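Long-range contact in integral membrane indolylacetylinositol arabinosyltransferase EmbC (PDB 7BVE), which probably transfers arabinose residues to growing arabinan chains of the mycobacterial cell wall, as a membrane-embedded glycosyltransferase: residues G402-V411 with P441-H449. Residues are numbered along the deposited sequence; the frame is centred on the assembly and turned at random.
Sequences GVATSRLLPV and PLKTIVAAH
Ile445 packs against the turn joining helix 385-405 to helix 409-422, one branch on Gly402 and Ser406, the other on Leu408. From CB, which points at the opposing segment, Ile445 CG1 leaves anti to the carbonyl carbon (chi1 -58°) and passes Gly402 O, which Ile445 CD1 approaches more closely, at 3.8 Å. This tip atom, Ile445 CD1, also lies 3.7 Å from Ser406 CA and equally near Ser406 OG. On the other branch, Ile445 CG2 meets Leu408 CD2 at 3.7 Å, the two side chains lying antiparallel to one another. The same Leu408 CD2 touches Leu442 CD1 at 3.7 Å, here with the side chains at roughly a right angle, and Val411 CG1 is a second neighbour of Leu442 CD1, at 3.8 Å. Near the start of helix 440-449, Val403 CG2 rests on Pro441 CB at 3.6 Å. At the C-terminal end of helix 440-449, the edge of the His449 ring faces the backbone of the turn, with Ser406 O near the ring plane and 3.2 Å from His449 CE1. Ser406 has positive phi (59°), and Arg407 N donates to Gly402 O at 3.3 Å, the six-to-one bond and positive phi expected of a Schellman motif. Asp238 accepts bonds from the next two amides, of Leu408 and Leu409, while Thr405 touches the bound phosphopantetheine. The arrangement is a tight helical hairpin with helix 440-449 packed alongside the turn, within the GT-C transmembrane region.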
loop_
_atom_site.group_PDB
_atom_site.type_symbol
_atom_site.label_atom_id
_atom_site.label_comp_id
_atom_site.label_asym_id
_atom_site.label_seq_id
_atom_site.Cartn_x
_atom_site.Cartn_y
_atom_site.Cartn_z
ATOM N N GLY A 402 -25.368 -28.840 -23.279
ATOM C CA GLY A 402 -24.768 -29.680 -24.303
ATOM C C GLY A 402 -24.312 -31.028 -23.777
ATOM O O GLY A 402 -24.292 -32.014 -24.513
ATOM N N VAL A 403 -23.939 -31.089 -22.500
ATOM C CA VAL A 403 -23.476 -32.339 -21.902
ATOM C C VAL A 403 -24.644 -33.289 -21.687
ATOM O O VAL A 403 -24.549 -34.492 -21.950
ATOM C CB VAL A 403 -22.745 -32.049 -20.582
ATOM C CG1 VAL A 403 -22.306 -33.319 -19.913
ATOM C CG2 VAL A 403 -21.574 -31.178 -20.833
ATOM N N ALA A 404 -25.768 -32.753 -21.210
ATOM C CA ALA A 404 -26.921 -33.570 -20.849
ATOM C C ALA A 404 -27.567 -34.201 -22.073
ATOM O O ALA A 404 -27.700 -35.423 -22.158
ATOM C CB ALA A 404 -27.930 -32.714 -20.090
ATOM N N THR A 405 -27.964 -33.383 -23.042
ATOM C CA THR A 405 -28.633 -33.902 -24.226
ATOM C C THR A 405 -27.684 -34.524 -25.238
ATOM O O THR A 405 -28.167 -35.122 -26.204
ATOM C CB THR A 405 -29.433 -32.795 -24.908
ATOM O OG1 THR A 405 -28.559 -31.714 -25.244
ATOM C CG2 THR A 405 -30.519 -32.294 -23.997
ATOM N N SER A 406 -26.369 -34.383 -25.037
ATOM C CA SER A 406 -25.312 -34.907 -25.910
ATOM C C SER A 406 -25.433 -34.361 -27.335
ATOM O O SER A 406 -25.611 -35.098 -28.303
ATOM C CB SER A 406 -25.284 -36.439 -25.896
ATOM O OG SER A 406 -24.250 -36.936 -26.721
ATOM N N ARG A 407 -25.327 -33.038 -27.442
ATOM C CA ARG A 407 -25.466 -32.317 -28.698
ATOM C C ARG A 407 -24.419 -31.217 -28.758
ATOM O O ARG A 407 -23.974 -30.718 -27.726
ATOM C CB ARG A 407 -26.869 -31.731 -28.846
ATOM C CG ARG A 407 -27.926 -32.762 -29.163
ATOM C CD ARG A 407 -29.311 -32.175 -29.195
ATOM N NE ARG A 407 -30.274 -33.158 -29.670
ATOM C CZ ARG A 407 -31.582 -32.955 -29.733
ATOM N NH1 ARG A 407 -32.095 -31.804 -29.330
ATOM N NH2 ARG A 407 -32.377 -33.907 -30.192
ATOM N N LEU A 408 -24.033 -30.838 -29.975
ATOM C CA LEU A 408 -22.914 -29.925 -30.186
ATOM C C LEU A 408 -23.318 -28.485 -30.448
ATOM O O LEU A 408 -22.483 -27.586 -30.289
ATOM C CB LEU A 408 -22.059 -30.396 -31.358
ATOM C CG LEU A 408 -21.189 -31.612 -31.119
ATOM C CD1 LEU A 408 -20.584 -32.034 -32.412
ATOM C CD2 LEU A 408 -20.111 -31.214 -30.166
ATOM N N LEU A 409 -24.559 -28.245 -30.869
ATOM C CA LEU A 409 -24.987 -26.878 -31.144
ATOM C C LEU A 409 -24.998 -25.957 -29.921
ATOM O O LEU A 409 -24.550 -24.808 -30.071
ATOM C CB LEU A 409 -26.351 -26.889 -31.849
ATOM C CG LEU A 409 -26.923 -25.525 -32.232
ATOM C CD1 LEU A 409 -26.060 -24.843 -33.258
ATOM C CD2 LEU A 409 -28.318 -25.670 -32.744
ATOM N N PRO A 410 -25.456 -26.349 -28.715
ATOM C CA PRO A 410 -25.258 -25.443 -27.574
ATOM C C PRO A 410 -23.806 -25.244 -27.174
ATOM O O PRO A 410 -23.477 -24.192 -26.618
ATOM C CB PRO A 410 -26.082 -26.094 -26.458
ATOM C CG PRO A 410 -26.276 -27.451 -26.864
ATOM C CD PRO A 410 -26.380 -27.433 -28.326
ATOM N N VAL A 411 -22.914 -26.174 -27.497
ATOM C CA VAL A 411 -21.493 -25.943 -27.259
ATOM C C VAL A 411 -20.949 -24.894 -28.231
ATOM O O VAL A 411 -20.151 -24.025 -27.851
ATOM C CB VAL A 411 -20.730 -27.275 -27.349
ATOM C CG1 VAL A 411 -19.251 -27.070 -27.160
ATOM C CG2 VAL A 411 -21.255 -28.245 -26.315
ATOM N N PRO A 441 -15.844 -31.990 -21.584
ATOM C CA PRO A 441 -17.175 -32.262 -22.160
ATOM C C PRO A 441 -17.248 -32.268 -23.679
ATOM O O PRO A 441 -17.940 -33.120 -24.247
ATOM C CB PRO A 441 -18.019 -31.133 -21.563
ATOM C CG PRO A 441 -17.418 -30.897 -20.254
ATOM C CD PRO A 441 -15.952 -31.078 -20.424
ATOM N N LEU A 442 -16.551 -31.345 -24.350
ATOM C CA LEU A 442 -16.540 -31.333 -25.808
ATOM C C LEU A 442 -15.874 -32.583 -26.367
ATOM O O LEU A 442 -16.319 -33.124 -27.382
ATOM C CB LEU A 442 -15.837 -30.075 -26.313
ATOM C CG LEU A 442 -15.692 -29.888 -27.826
ATOM C CD1 LEU A 442 -17.043 -29.860 -28.504
ATOM C CD2 LEU A 442 -14.908 -28.621 -28.146
ATOM N N LYS A 443 -14.835 -33.077 -25.691
ATOM C CA LYS A 443 -14.206 -34.330 -26.093
ATOM C C LYS A 443 -15.159 -35.501 -25.923
ATOM O O LYS A 443 -15.229 -36.382 -26.790
ATOM C CB LYS A 443 -12.937 -34.565 -25.280
ATOM C CG LYS A 443 -12.191 -35.818 -25.672
ATOM C CD LYS A 443 -10.921 -35.997 -24.873
ATOM C CE LYS A 443 -11.234 -36.446 -23.462
ATOM N NZ LYS A 443 -11.774 -37.829 -23.435
ATOM N N THR A 444 -15.928 -35.500 -24.830
ATOM C CA THR A 444 -16.877 -36.581 -24.579
ATOM C C THR A 444 -18.000 -36.596 -25.610
ATOM O O THR A 444 -18.420 -37.669 -26.056
ATOM C CB THR A 444 -17.448 -36.443 -23.169
ATOM O OG1 THR A 444 -16.374 -36.324 -22.231
ATOM C CG2 THR A 444 -18.265 -37.664 -22.798
ATOM N N ILE A 445 -18.470 -35.420 -26.027
ATOM C CA ILE A 445 -19.545 -35.356 -27.016
ATOM C C ILE A 445 -19.029 -35.684 -28.414
ATOM O O ILE A 445 -19.702 -36.378 -29.182
ATOM C CB ILE A 445 -20.235 -33.981 -26.971
ATOM C CG1 ILE A 445 -20.788 -33.708 -25.581
ATOM C CG2 ILE A 445 -21.369 -33.911 -27.944
ATOM C CD1 ILE A 445 -21.711 -34.770 -25.076
ATOM N N VAL A 446 -17.832 -35.208 -28.769
ATOM C CA VAL A 446 -17.303 -35.448 -30.110
ATOM C C VAL A 446 -16.928 -36.915 -30.291
ATOM O O VAL A 446 -17.190 -37.505 -31.346
ATOM C CB VAL A 446 -16.122 -34.495 -30.386
ATOM C CG1 VAL A 446 -15.353 -34.895 -31.622
ATOM C CG2 VAL A 446 -16.633 -33.093 -30.602
ATOM N N ALA A 447 -16.391 -37.553 -29.247
ATOM C CA ALA A 447 -15.979 -38.948 -29.354
ATOM C C ALA A 447 -17.145 -39.926 -29.456
ATOM O O ALA A 447 -16.913 -41.097 -29.766
ATOM C CB ALA A 447 -15.106 -39.317 -28.157
ATOM N N ALA A 448 -18.378 -39.483 -29.214
ATOM C CA ALA A 448 -19.551 -40.336 -29.348
ATOM C C ALA A 448 -20.199 -40.263 -30.722
ATOM O O ALA A 448 -20.778 -41.256 -31.172
ATOM C CB ALA A 448 -20.594 -39.969 -28.290
ATOM N N HIS A 449 -20.117 -39.120 -31.399
ATOM C CA HIS A 449 -20.767 -38.917 -32.685
ATOM C C HIS A 449 -19.859 -39.185 -33.872
ATOM O O HIS A 449 -20.338 -39.159 -35.008
ATOM C CB HIS A 449 -21.284 -37.481 -32.799
ATOM C CG HIS A 449 -22.427 -37.170 -31.887
ATOM N ND1 HIS A 449 -22.884 -35.887 -31.686
ATOM C CD2 HIS A 449 -23.214 -37.973 -31.135
ATOM C CE1 HIS A 449 -23.899 -35.911 -30.842
ATOM N NE2 HIS A 449 -24.119 -37.165 -30.492
#